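Local coordinates for thermotoga maritima TmcAL (Thermotoga maritima, PDB 5Y0T), which belongs to the HIGH nucleotidyl transferase family of the HUP clan and holds adenosine-5'-rp-alpha-thio-triphosphate in a pocket of its alpha/beta fold, at residues 82-87 and 180-185; 317-322 and 388-393. All blocks are in the same frame, centred on the assembly; numbering follows the deposited sequence.

Interaction 1 of 2, residues 82-87 and 180-185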
loop_
_atom_site.group_PDB
_atom_site.type_symbol
_atom_site.label_atom_id
_atom_site.label_comp_id
_atom_site.label_asym_id
_atom_site.label_seq_id
_atom_site.Cartn_x
_atom_site.Cartn_y
_atom_site.Cartn_z
ATOM N N PHE A 82 -7.043 -9.949 -21.983
ATOM C CA PHE A 82 -7.734 -8.722 -22.387
ATOM C C PHE A 82 -8.791 -9.052 -23.446
ATOM O O PHE A 82 -9.973 -8.672 -23.334
ATOM C CB PHE A 82 -6.696 -7.714 -22.913
ATOM C CG PHE A 82 -7.278 -6.445 -23.483
ATOM C CD1 PHE A 82 -7.648 -6.369 -24.824
ATOM C CD2 PHE A 82 -7.398 -5.310 -22.697
ATOM C CE1 PHE A 82 -8.149 -5.185 -25.363
ATOM C CE2 PHE A 82 -7.915 -4.115 -23.235
ATOM C CZ PHE A 82 -8.284 -4.061 -24.571
ATOM N N ALA A 83 -8.363 -9.788 -24.460
ATOM C CA ALA A 83 -9.243 -10.148 -25.559
ATOM C C ALA A 83 -10.385 -11.015 -25.060
ATOM O O ALA A 83 -11.526 -10.856 -25.477
ATOM C CB ALA A 83 -8.464 -10.876 -26.656
ATOM N N PHE A 84 -10.071 -11.933 -24.158
ATOM C CA PHE A 84 -11.076 -12.881 -23.705
ATOM C C PHE A 84 -12.182 -12.161 -22.954
ATOM O O PHE A 84 -13.360 -12.428 -23.171
ATOM C CB PHE A 84 -10.460 -13.951 -22.815
ATOM C CG PHE A 84 -11.472 -14.902 -22.233
ATOM C CD1 PHE A 84 -12.068 -15.871 -23.032
ATOM C CD2 PHE A 84 -11.815 -14.835 -20.883
ATOM C CE1 PHE A 84 -13.000 -16.765 -22.501
ATOM C CE2 PHE A 84 -12.742 -15.722 -20.340
ATOM C CZ PHE A 84 -13.332 -16.689 -21.146
ATOM N N GLY A 85 -11.790 -11.256 -22.060
ATOM C CA GLY A 85 -12.755 -10.452 -21.335
ATOM C C GLY A 85 -13.595 -9.597 -22.266
ATOM O O GLY A 85 -14.805 -9.523 -22.131
ATOM N N ALA A 86 -12.949 -8.949 -23.226
ATOM C CA ALA A 86 -13.647 -8.042 -24.112
ATOM C C ALA A 86 -14.683 -8.742 -24.987
ATOM O O ALA A 86 -15.799 -8.253 -25.154
ATOM C CB ALA A 86 -12.628 -7.299 -24.988
ATOM N N VAL A 87 -14.311 -9.879 -25.567
ATOM C CA VAL A 87 -15.246 -10.639 -26.401
ATOM C C VAL A 87 -16.376 -11.220 -25.522
ATOM O O VAL A 87 -17.540 -11.254 -25.928
ATOM C CB VAL A 87 -14.500 -11.754 -27.191
ATOM C CG1 VAL A 87 -15.465 -12.701 -27.900
ATOM C CG2 VAL A 87 -13.544 -11.123 -28.209
ATOM N N LEU A 180 -14.237 -18.092 -30.689
ATOM C CA LEU A 180 -14.319 -19.530 -30.960
ATOM C C LEU A 180 -14.487 -20.290 -29.652
ATOM O O LEU A 180 -15.360 -21.158 -29.532
ATOM C CB LEU A 180 -13.072 -20.028 -31.713
ATOM C CG LEU A 180 -12.989 -19.590 -33.178
ATOM C CD1 LEU A 180 -11.667 -20.030 -33.841
ATOM C CD2 LEU A 180 -14.185 -20.148 -33.932
ATOM N N LYS A 181 -13.669 -19.952 -28.659
ATOM C CA LYS A 181 -13.750 -20.653 -27.372
ATOM C C LYS A 181 -15.128 -20.559 -26.736
ATOM O O LYS A 181 -15.624 -21.540 -26.181
ATOM C CB LYS A 181 -12.707 -20.125 -26.381
ATOM C CG LYS A 181 -11.277 -20.419 -26.774
ATOM C CD LYS A 181 -10.378 -20.460 -25.547
ATOM C CE LYS A 181 -10.754 -19.381 -24.550
ATOM N NZ LYS A 181 -9.723 -19.217 -23.489
ATOM N N ILE A 182 -15.747 -19.386 -26.780
ATOM C CA ILE A 182 -17.035 -19.253 -26.124
ATOM C C ILE A 182 -18.203 -19.545 -27.051
ATOM O O ILE A 182 -19.354 -19.424 -26.648
ATOM C CB ILE A 182 -17.217 -17.843 -25.483
ATOM C CG1 ILE A 182 -17.327 -16.739 -26.539
ATOM C CG2 ILE A 182 -16.072 -17.564 -24.509
ATOM C CD1 ILE A 182 -17.678 -15.354 -25.920
ATOM N N GLY A 183 -17.919 -19.943 -28.287
ATOM C CA GLY A 183 -18.989 -20.325 -29.194
ATOM C C GLY A 183 -19.770 -19.144 -29.739
ATOM O O GLY A 183 -20.929 -19.273 -30.095
ATOM N N SER A 184 -19.130 -17.984 -29.837
ATOM C CA SER A 184 -19.814 -16.791 -30.321
ATOM C C SER A 184 -20.020 -16.810 -31.842
ATOM O O SER A 184 -19.195 -17.340 -32.581
ATOM C CB SER A 184 -19.025 -15.542 -29.923
ATOM O OG SER A 184 -19.522 -14.396 -30.591
ATOM N N ASN A 185 -21.123 -16.223 -32.298
ATOM C CA ASN A 185 -21.403 -16.099 -33.731
ATOM C C ASN A 185 -20.978 -14.753 -34.319
ATOM O O ASN A 185 -21.278 -14.439 -35.476
ATOM C CB ASN A 185 -22.893 -16.338 -34.000
ATOM C CG ASN A 185 -23.244 -17.813 -33.990
ATOM O OD1 ASN A 185 -22.367 -18.666 -34.127
ATOM N ND2 ASN A 185 -24.527 -18.122 -33.833
#
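F84 and V87 of helix 79-92 pack against K181 and I182 at the C-terminal end of helix 167-182, a mainly apolar helix-to-helix contact that carries no hydrogen bond between the segments. I182 is the piece that both partners on 82-87 meet, each through a different branch. Its CG2 lies 3.8 Å from F84 CE1, while its CD1 reaches 4.0 Å from V87 CG1. This division follows from chi1 of 68°, which sets CG1 between the backbone N and the carbonyl carbon and sends the longer branch to V87, leaving CG2 for the ring. F84 has its CG anti to the backbone N (chi1 176°), which carries the ring up to the other helix although the CA-CB bond does not aim there. K181 runs across F84 at about a right angle, and the methylene CE rests 4.0 Å from F84 CE1. A Schellman motif closes the end of the helix, with G183 at positive phi and its N bonded to L180 O. In the turn that follows, S184 OG hydrogen-bonds to D91 OD1, a second tie to helix 79-92. That helix is wedged between layers: A83 and F84 touch E174, Y175 and S178 of helix 167-182, while F82 and A86 pack on V7 of strand 3-8 and L70 of strand 66-70.

Interaction 2 of 2, residues 317-322 and 388-393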
loop_
_atom_site.group_PDB
_atom_site.type_symbol
_atom_site.label_atom_id
_atom_site.label_comp_id
_atom_site.label_asym_id
_atom_site.label_seq_id
_atom_site.Cartn_x
_atom_site.Cartn_y
_atom_site.Cartn_z
ATOM N N SER A 317 -0.042 -6.359 -8.414
ATOM C CA SER A 317 0.440 -6.400 -7.038
ATOM C C SER A 317 -0.286 -5.402 -6.134
ATOM O O SER A 317 -0.741 -5.747 -5.044
ATOM C CB SER A 317 1.948 -6.141 -6.993
ATOM O OG SER A 317 2.637 -7.115 -7.746
ATOM N N VAL A 318 -0.395 -4.156 -6.573
ATOM C CA VAL A 318 -0.990 -3.146 -5.706
ATOM C C VAL A 318 -2.486 -3.415 -5.490
ATOM O O VAL A 318 -3.031 -3.096 -4.434
ATOM C CB VAL A 318 -0.758 -1.729 -6.269
ATOM C CG1 VAL A 318 -1.741 -1.414 -7.401
ATOM C CG2 VAL A 318 -0.872 -0.702 -5.171
ATOM N N PHE A 319 -3.140 -4.036 -6.465
ATOM C CA PHE A 319 -4.564 -4.339 -6.362
ATOM C C PHE A 319 -4.798 -5.751 -5.835
ATOM O O PHE A 319 -5.942 -6.203 -5.740
ATOM C CB PHE A 319 -5.243 -4.145 -7.724
ATOM C CG PHE A 319 -5.314 -2.703 -8.156
ATOM C CD1 PHE A 319 -5.621 -1.713 -7.229
ATOM C CD2 PHE A 319 -5.059 -2.338 -9.474
ATOM C CE1 PHE A 319 -5.684 -0.372 -7.596
ATOM C CE2 PHE A 319 -5.116 -1.001 -9.864
ATOM C CZ PHE A 319 -5.431 -0.013 -8.923
ATOM N N GLU A 320 -3.704 -6.435 -5.500
ATOM C CA GLU A 320 -3.747 -7.802 -4.959
ATOM C C GLU A 320 -4.551 -8.724 -5.854
ATOM O O GLU A 320 -5.454 -9.439 -5.415
ATOM C CB GLU A 320 -4.320 -7.807 -3.540
ATOM C CG GLU A 320 -3.457 -7.047 -2.553
ATOM C CD GLU A 320 -3.943 -7.177 -1.124
ATOM O OE1 GLU A 320 -5.169 -7.051 -0.900
ATOM O OE2 GLU A 320 -3.092 -7.401 -0.230
ATOM N N VAL A 321 -4.203 -8.723 -7.124
ATOM C CA VAL A 321 -4.957 -9.513 -8.074
ATOM C C VAL A 321 -4.289 -10.884 -8.098
ATOM O O VAL A 321 -3.260 -11.077 -8.745
ATOM C CB VAL A 321 -4.936 -8.807 -9.459
ATOM C CG1 VAL A 321 -5.655 -9.611 -10.522
ATOM C CG2 VAL A 321 -5.544 -7.398 -9.331
ATOM N N ASN A 322 -4.904 -11.861 -7.436
ATOM C CA ASN A 322 -4.169 -13.086 -7.171
ATOM C C ASN A 322 -4.415 -14.125 -8.256
ATOM O O ASN A 322 -5.289 -13.947 -9.109
ATOM C CB ASN A 322 -4.525 -13.649 -5.786
ATOM C CG ASN A 322 -6.002 -13.976 -5.640
ATOM O OD1 ASN A 322 -6.485 -14.976 -6.174
ATOM N ND2 ASN A 322 -6.724 -13.143 -4.899
ATOM N N ILE A 388 -16.244 -6.895 -9.351
ATOM C CA ILE A 388 -16.752 -5.526 -9.312
ATOM C C ILE A 388 -16.093 -4.734 -8.169
ATOM O O ILE A 388 -15.878 -3.524 -8.294
ATOM C CB ILE A 388 -18.303 -5.499 -9.219
ATOM C CG1 ILE A 388 -18.857 -4.206 -9.821
ATOM C CG2 ILE A 388 -18.808 -5.719 -7.763
ATOM C CD1 ILE A 388 -20.363 -4.290 -10.123
ATOM N N ASP A 389 -15.704 -5.424 -7.098
ATOM C CA ASP A 389 -14.939 -4.804 -6.019
ATOM C C ASP A 389 -13.591 -4.281 -6.541
ATOM O O ASP A 389 -13.137 -3.193 -6.160
ATOM C CB ASP A 389 -14.711 -5.798 -4.879
ATOM C CG ASP A 389 -13.759 -5.255 -3.813
ATOM O OD1 ASP A 389 -14.191 -4.402 -3.012
ATOM O OD2 ASP A 389 -12.576 -5.667 -3.798
ATOM N N LEU A 390 -12.974 -5.036 -7.441
ATOM C CA LEU A 390 -11.730 -4.589 -8.074
ATOM C C LEU A 390 -11.967 -3.362 -8.947
ATOM O O LEU A 390 -11.181 -2.399 -8.905
ATOM C CB LEU A 390 -11.104 -5.732 -8.887
ATOM C CG LEU A 390 -9.854 -5.375 -9.693
ATOM C CD1 LEU A 390 -8.755 -4.758 -8.790
ATOM C CD2 LEU A 390 -9.330 -6.577 -10.437
ATOM N N ASP A 391 -13.061 -3.359 -9.715
ATOM C CA ASP A 391 -13.390 -2.183 -10.532
ATOM C C ASP A 391 -13.527 -0.913 -9.676
ATOM O O ASP A 391 -12.998 0.151 -10.021
ATOM C CB ASP A 391 -14.686 -2.413 -11.328
ATOM C CG ASP A 391 -14.517 -3.430 -12.451
ATOM O OD1 ASP A 391 -13.364 -3.826 -12.743
ATOM O OD2 ASP A 391 -15.549 -3.851 -13.031
ATOM N N VAL A 392 -14.216 -1.043 -8.549
ATOM C CA VAL A 392 -14.442 0.078 -7.615
ATOM C C VAL A 392 -13.140 0.519 -6.942
ATOM O O VAL A 392 -12.854 1.717 -6.826
ATOM C CB VAL A 392 -15.474 -0.312 -6.539
ATOM C CG1 VAL A 392 -15.544 0.745 -5.420
ATOM C CG2 VAL A 392 -16.838 -0.501 -7.185
ATOM N N LYS A 393 -12.348 -0.464 -6.523
ATOM C CA LYS A 393 -11.071 -0.202 -5.869
ATOM C C LYS A 393 -10.128 0.554 -6.810
ATOM O O LYS A 393 -9.442 1.499 -6.397
ATOM C CB LYS A 393 -10.439 -1.521 -5.400
ATOM C CG LYS A 393 -8.969 -1.411 -4.998
ATOM C CD LYS A 393 -8.503 -2.631 -4.190
ATOM C CE LYS A 393 -8.507 -3.918 -5.000
ATOM N NZ LYS A 393 -8.192 -5.127 -4.160
HETATM O O HOH W 1 -6.068 -4.626 -2.404
#
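F319, in the turn that ends helix 307-318, meets L390 and K393 of helix 381-399 in a buried contact that joins apolar packing to one hydrogen bond. The packing centres on the two methyls of L390, whose closest partners differ: CD1 sits 3.7 Å from F319 CB, and CD2 lies 4.0 Å from V321 CG2. L390 crosses both side chains at about a right angle; with CG anti to the backbone N (chi1 175°), its methyls are carried over to F319 and V321 although the CA-CB bond does not aim at them. F319 and K393 instead slide past each other in opposite directions, with K393 CG 4.0 Å from F319 CD1. V318 CG1 covers one face of the ring over its centre, F41 and F397 add edge-to-face partners, and L263 of the second subunit also packs against F319.

The polar part belongs to K393. A bend at chi3 (66°) turns its end back to the turn, where NZ donates to F319 O over 3.0 Å. The donor stands above the carbonyl plane, 43° out of it. NZ also donates to a water, 2.8 Å away, which in turn gives a hydrogen bond to E320 OE1 over 3.0 Å, linking the opposite charges without direct contact.

E320, at positive phi, completes a Schellman motif, and N322 N-caps helix 323-332 through OD1 to F325 N: a short helix-to-helix connection, bounded by a C-terminal and an N-terminal capping motif.

Overall arrangement
From the N terminus, the chain lays down strands 3-8, 32-38 and 66-70 before helix 79-92. Interaction 1 then closes a largely helical loop of 92 residues, just before strand 187-192 joins the same sheet. Interaction 2 opens later, at the end of helix 307-318, and closes a loop of 65 residues that contributes strands 337-343 and 361-362. The two loops therefore follow in series, neither nesting nor crossing. The centres of interactions 1 and 2 are about 23 Å apart, and the nearest atoms of interactions 1 and 2 about 11 Å. The sheet connects them: helix 79-92 packs on strand 66-70, which pairs antiparallel with strand 337-343, and D391 OD1 hydrogen-bonds to V72 N just beyond strand 66-70. Interaction 2 alone is touched by the second subunit.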